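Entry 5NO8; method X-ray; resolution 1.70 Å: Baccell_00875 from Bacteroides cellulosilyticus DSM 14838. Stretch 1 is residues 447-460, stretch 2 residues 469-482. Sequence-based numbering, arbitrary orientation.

Stretch 1, residues 447-460: RGYNYMWVAELYFQ
Stretch 2 469-482: QFVTDGYKTLKSMF

Both stretches are helical: the first enters from an extended Arg-447 (phi/psi -123/131) and is helical through Gln-460, the second is helix throughout, with phi near -60 and psi near -40. They run nearly antiparallel, at 162° between N-to-C directions, with axes 7.6 Å apart at closest approach. The register sets CA of Ala-455 4.3 Å from CA of Gly-474, CA of Tyr-458 5.1 Å from CA of Phe-470, and CA of Tyr-451 6.2 Å from CA of Met-481.

The rule at the narrow point is small against small. Ala-455 CB lies 3.8 Å from Gly-474 O, and Gly-474 leaves room for Phe-459 (chi1 m, chi2 -54°), whose ring lies over its CA, 3.9 Å from CA to ring centroid. An ideal CB on Gly-474 would come within 2.5 Å of Phe-459 CE1, a clash. At the edge of the ring, Phe-459 CE2 lies 3.8 Å from Leu-478 CD1 (Leu-478 m, t).

Two knobs interlock the helices. Tyr-458 (m, chi2 -26°) sits among Phe-470, Asp-473, Gly-474 and Thr-477, with its CD2 3.5 Å from Asp-473 CB. Thr-477 (m) sits among Tyr-451, Val-454, Ala-455 and Tyr-458; its CG2 packs 3.4 Å from Tyr-451 O, while its OG1 donates to Asp-473 O at 2.7 Å, which satisfies the hydroxyl's proton inside its own helix, and the same OG1 lies at the edge of the Tyr-458 ring, 3.7 Å from Tyr-458 CE2.

Methionines fill the end of the contact where the start of the first helix meets the close of stretch 2. Met-452 (m, m, chi3 91°) starts away from the partner but curls back, placing CE 3.4 Å from Met-481 CG and 3.5 Å from Leu-478 CD2. Met-481 (t, m, t) also packs its CG 3.6 Å from Tyr-451 CB (Tyr-451 m, chi2 72°). No hydrogen bond crosses between the stretches; shape and apolar packing, burying 753 Å² in total, characterize the contact.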

# COMPACT_ATOMS: atom_id res chain seq x y z
N ARG A 447 -15.39 -11.28 16.51
CA ARG A 447 -14.04 -10.92 16.06
C ARG A 447 -13.53 -9.71 16.82
O ARG A 447 -14.21 -8.69 16.91
CB ARG A 447 -14.15 -10.63 14.56
CG ARG A 447 -12.97 -9.97 13.87
CD ARG A 447 -13.44 -9.54 12.49
NE ARG A 447 -12.39 -9.05 11.60
CZ ARG A 447 -12.51 -8.00 10.77
NH1 ARG A 447 -11.50 -7.69 9.97
NH2 ARG A 447 -13.62 -7.24 10.74
N GLY A 448 -12.31 -9.79 17.35
CA GLY A 448 -11.79 -8.80 18.30
C GLY A 448 -11.68 -7.39 17.74
O GLY A 448 -11.87 -6.41 18.47
N TYR A 449 -11.37 -7.30 16.45
CA TYR A 449 -11.24 -6.01 15.75
C TYR A 449 -12.51 -5.19 15.91
O TYR A 449 -12.45 -3.97 16.12
CB TYR A 449 -10.97 -6.24 14.25
CG TYR A 449 -9.59 -6.76 13.90
CD1 TYR A 449 -8.47 -5.94 13.99
CD2 TYR A 449 -9.40 -8.07 13.42
CE1 TYR A 449 -7.20 -6.39 13.65
CE2 TYR A 449 -8.12 -8.53 13.06
CZ TYR A 449 -7.03 -7.68 13.19
OH TYR A 449 -5.75 -8.08 12.87
N ASN A 450 -13.66 -5.85 15.83
CA ASN A 450 -14.93 -5.16 15.74
C ASN A 450 -15.24 -4.37 17.01
O ASN A 450 -15.91 -3.34 16.94
CB ASN A 450 -16.08 -6.13 15.44
CG ASN A 450 -15.93 -6.84 14.11
OD1 ASN A 450 -15.10 -6.46 13.27
ND2 ASN A 450 -16.75 -7.86 13.90
N TYR A 451 -14.73 -4.84 18.15
CA TYR A 451 -15.01 -4.20 19.45
C TYR A 451 -14.37 -2.83 19.60
O TYR A 451 -14.92 -1.94 20.26
CB TYR A 451 -14.49 -5.07 20.59
CG TYR A 451 -15.28 -6.35 20.80
CD1 TYR A 451 -15.19 -7.40 19.88
CD2 TYR A 451 -16.12 -6.50 21.91
CE1 TYR A 451 -15.91 -8.57 20.06
CE2 TYR A 451 -16.85 -7.67 22.11
CZ TYR A 451 -16.74 -8.70 21.18
OH TYR A 451 -17.45 -9.87 21.34
N MET A 452 -13.16 -2.67 19.05
CA MET A 452 -12.44 -1.39 19.14
C MET A 452 -13.18 -0.29 18.41
O MET A 452 -13.21 0.84 18.87
CB MET A 452 -11.05 -1.50 18.53
CG MET A 452 -10.14 -2.53 19.17
SD MET A 452 -10.10 -2.43 20.98
CE MET A 452 -11.40 -3.56 21.44
N TRP A 453 -13.75 -0.65 17.27
CA TRP A 453 -14.41 0.32 16.39
C TRP A 453 -15.78 0.69 16.95
O TRP A 453 -16.15 1.86 16.92
CB TRP A 453 -14.53 -0.24 14.98
CG TRP A 453 -13.19 -0.59 14.38
CD1 TRP A 453 -12.00 0.06 14.56
CD2 TRP A 453 -12.93 -1.70 13.52
NE1 TRP A 453 -11.01 -0.57 13.84
CE2 TRP A 453 -11.56 -1.65 13.20
CE3 TRP A 453 -13.72 -2.72 12.97
CZ2 TRP A 453 -10.95 -2.60 12.35
CZ3 TRP A 453 -13.12 -3.66 12.15
CH2 TRP A 453 -11.74 -3.58 11.83
N VAL A 454 -16.50 -0.29 17.50
CA VAL A 454 -17.73 0.00 18.23
C VAL A 454 -17.45 0.90 19.43
O VAL A 454 -18.18 1.86 19.65
CB VAL A 454 -18.47 -1.29 18.67
CG1 VAL A 454 -19.58 -0.96 19.68
CG2 VAL A 454 -19.06 -1.95 17.46
N ALA A 455 -16.42 0.62 20.21
CA ALA A 455 -16.05 1.45 21.35
C ALA A 455 -15.66 2.86 20.95
O ALA A 455 -16.06 3.84 21.59
CB ALA A 455 -14.91 0.82 22.11
N GLU A 456 -14.88 2.97 19.88
CA GLU A 456 -14.54 4.28 19.35
C GLU A 456 -15.81 5.03 19.05
O GLU A 456 -15.94 6.17 19.47
CB GLU A 456 -13.68 4.18 18.08
CG GLU A 456 -13.52 5.50 17.34
CD GLU A 456 -12.14 6.12 17.33
OE1 GLU A 456 -11.12 5.42 17.56
OE2 GLU A 456 -12.07 7.34 17.05
N LEU A 457 -16.75 4.41 18.34
CA LEU A 457 -18.00 5.08 18.01
C LEU A 457 -18.67 5.63 19.27
O LEU A 457 -19.06 6.81 19.33
CB LEU A 457 -18.96 4.20 17.24
CG LEU A 457 -20.34 4.80 16.98
CD1 LEU A 457 -20.28 5.96 15.98
CD2 LEU A 457 -21.34 3.79 16.50
N TYR A 458 -18.77 4.79 20.30
CA TYR A 458 -19.48 5.21 21.52
C TYR A 458 -18.78 6.36 22.22
O TYR A 458 -19.45 7.33 22.59
CB TYR A 458 -19.71 4.01 22.48
CG TYR A 458 -20.63 2.92 22.00
CD1 TYR A 458 -21.62 3.13 21.06
CD2 TYR A 458 -20.53 1.63 22.53
CE1 TYR A 458 -22.47 2.11 20.65
CE2 TYR A 458 -21.36 0.61 22.14
CZ TYR A 458 -22.33 0.84 21.21
OH TYR A 458 -23.15 -0.17 20.80
N PHE A 459 -17.46 6.32 22.37
CA PHE A 459 -16.76 7.42 22.99
C PHE A 459 -16.90 8.72 22.18
O PHE A 459 -17.08 9.80 22.76
CB PHE A 459 -15.29 7.11 23.21
CG PHE A 459 -15.02 5.99 24.20
CD1 PHE A 459 -15.55 6.02 25.49
CD2 PHE A 459 -14.17 4.94 23.85
CE1 PHE A 459 -15.25 5.00 26.39
CE2 PHE A 459 -13.89 3.92 24.74
CZ PHE A 459 -14.42 3.96 26.02
N GLN A 460 -16.89 8.61 20.85
CA GLN A 460 -17.12 9.79 20.00
C GLN A 460 -18.55 10.33 20.19
O GLN A 460 -18.75 11.55 20.22
CB GLN A 460 -16.89 9.44 18.53
CG GLN A 460 -15.47 9.00 18.18
CD GLN A 460 -14.48 10.14 18.13
OE1 GLN A 460 -14.78 11.28 18.48
NE2 GLN A 460 -13.25 9.81 17.70
N GLN A 469 -23.92 7.75 29.24
CA GLN A 469 -24.17 6.34 28.93
C GLN A 469 -23.31 5.83 27.75
O GLN A 469 -22.92 4.68 27.73
CB GLN A 469 -25.66 6.09 28.63
CG GLN A 469 -26.06 4.63 28.40
CD GLN A 469 -25.82 3.75 29.63
OE1 GLN A 469 -26.15 4.13 30.75
NE2 GLN A 469 -25.25 2.55 29.41
N PHE A 470 -23.01 6.69 26.78
CA PHE A 470 -22.06 6.32 25.72
C PHE A 470 -20.66 5.95 26.23
O PHE A 470 -20.01 5.06 25.68
CB PHE A 470 -21.96 7.45 24.68
CG PHE A 470 -23.13 7.51 23.77
CD1 PHE A 470 -23.40 6.48 22.91
CD2 PHE A 470 -23.97 8.62 23.76
CE1 PHE A 470 -24.47 6.52 22.05
CE2 PHE A 470 -25.05 8.66 22.91
CZ PHE A 470 -25.30 7.61 22.05
N VAL A 471 -20.19 6.64 27.25
CA VAL A 471 -18.89 6.39 27.82
C VAL A 471 -18.92 5.03 28.54
O VAL A 471 -17.96 4.25 28.48
CB VAL A 471 -18.47 7.50 28.79
CG1 VAL A 471 -17.08 7.25 29.35
CG2 VAL A 471 -18.54 8.87 28.10
N THR A 472 -20.03 4.77 29.24
CA THR A 472 -20.24 3.46 29.88
C THR A 472 -20.22 2.34 28.83
O THR A 472 -19.52 1.34 29.01
CB THR A 472 -21.55 3.44 30.71
OG1 THR A 472 -21.41 4.38 31.78
CG2 THR A 472 -21.87 2.05 31.26
N ASP A 473 -20.96 2.52 27.74
CA ASP A 473 -21.02 1.52 26.68
C ASP A 473 -19.67 1.31 25.99
O ASP A 473 -19.31 0.18 25.68
CB ASP A 473 -22.11 1.88 25.64
CG ASP A 473 -23.52 1.86 26.23
OD1 ASP A 473 -23.70 1.36 27.35
OD2 ASP A 473 -24.45 2.36 25.58
N GLY A 474 -18.93 2.40 25.77
CA GLY A 474 -17.57 2.30 25.24
C GLY A 474 -16.67 1.47 26.15
O GLY A 474 -16.02 0.51 25.70
N TYR A 475 -16.65 1.83 27.42
CA TYR A 475 -15.86 1.15 28.44
C TYR A 475 -16.22 -0.35 28.57
O TYR A 475 -15.31 -1.18 28.61
CB TYR A 475 -16.03 1.87 29.78
CG TYR A 475 -15.55 1.10 30.98
CD1 TYR A 475 -14.19 1.04 31.28
CD2 TYR A 475 -16.45 0.45 31.83
CE1 TYR A 475 -13.73 0.34 32.40
CE2 TYR A 475 -16.00 -0.25 32.95
CZ TYR A 475 -14.65 -0.29 33.22
OH TYR A 475 -14.19 -1.01 34.30
N LYS A 476 -17.52 -0.66 28.59
CA LYS A 476 -18.03 -2.04 28.73
C LYS A 476 -17.80 -2.91 27.48
O LYS A 476 -17.63 -4.13 27.57
CB LYS A 476 -19.53 -2.04 29.06
N THR A 477 -17.85 -2.27 26.32
CA THR A 477 -17.44 -2.92 25.09
C THR A 477 -15.97 -3.31 25.15
O THR A 477 -15.60 -4.44 24.79
CB THR A 477 -17.73 -2.03 23.87
OG1 THR A 477 -19.13 -1.77 23.82
CG2 THR A 477 -17.28 -2.71 22.55
N LEU A 478 -15.11 -2.40 25.61
CA LEU A 478 -13.70 -2.71 25.74
C LEU A 478 -13.45 -3.82 26.78
O LEU A 478 -12.58 -4.67 26.57
CB LEU A 478 -12.88 -1.47 26.07
CG LEU A 478 -12.76 -0.43 24.94
CD1 LEU A 478 -11.97 0.76 25.46
CD2 LEU A 478 -12.10 -1.05 23.71
N LYS A 479 -14.23 -3.81 27.86
CA LYS A 479 -14.09 -4.87 28.88
C LYS A 479 -14.51 -6.24 28.36
O LYS A 479 -13.84 -7.23 28.64
CB LYS A 479 -14.92 -4.52 30.13
CG LYS A 479 -14.42 -3.30 30.88
CD LYS A 479 -12.99 -3.36 31.38
CE LYS A 479 -12.72 -4.58 32.28
NZ LYS A 479 -11.55 -4.34 33.18
N SER A 480 -15.60 -6.29 27.61
CA SER A 480 -16.08 -7.49 26.95
C SER A 480 -15.03 -8.02 26.01
O SER A 480 -14.82 -9.24 25.91
CB SER A 480 -17.38 -7.21 26.20
OG SER A 480 -17.87 -8.35 25.52
N MET A 481 -14.35 -7.11 25.30
CA MET A 481 -13.27 -7.51 24.42
C MET A 481 -12.09 -8.12 25.20
O MET A 481 -11.68 -9.23 24.89
CB MET A 481 -12.81 -6.34 23.54
CG MET A 481 -11.93 -6.80 22.38
SD MET A 481 -10.22 -7.02 22.91
CE MET A 481 -9.40 -7.34 21.33
N PHE A 482 -11.58 -7.43 26.22
CA PHE A 482 -10.48 -7.97 27.03
C PHE A 482 -10.84 -9.29 27.75
O PHE A 482 -10.00 -10.19 27.85
CB PHE A 482 -10.00 -6.96 28.09
CG PHE A 482 -9.42 -5.70 27.51
CD1 PHE A 482 -8.43 -5.75 26.52
CD2 PHE A 482 -9.83 -4.46 27.98
CE1 PHE A 482 -7.88 -4.59 26.00
CE2 PHE A 482 -9.28 -3.29 27.46
CZ PHE A 482 -8.32 -3.36 26.47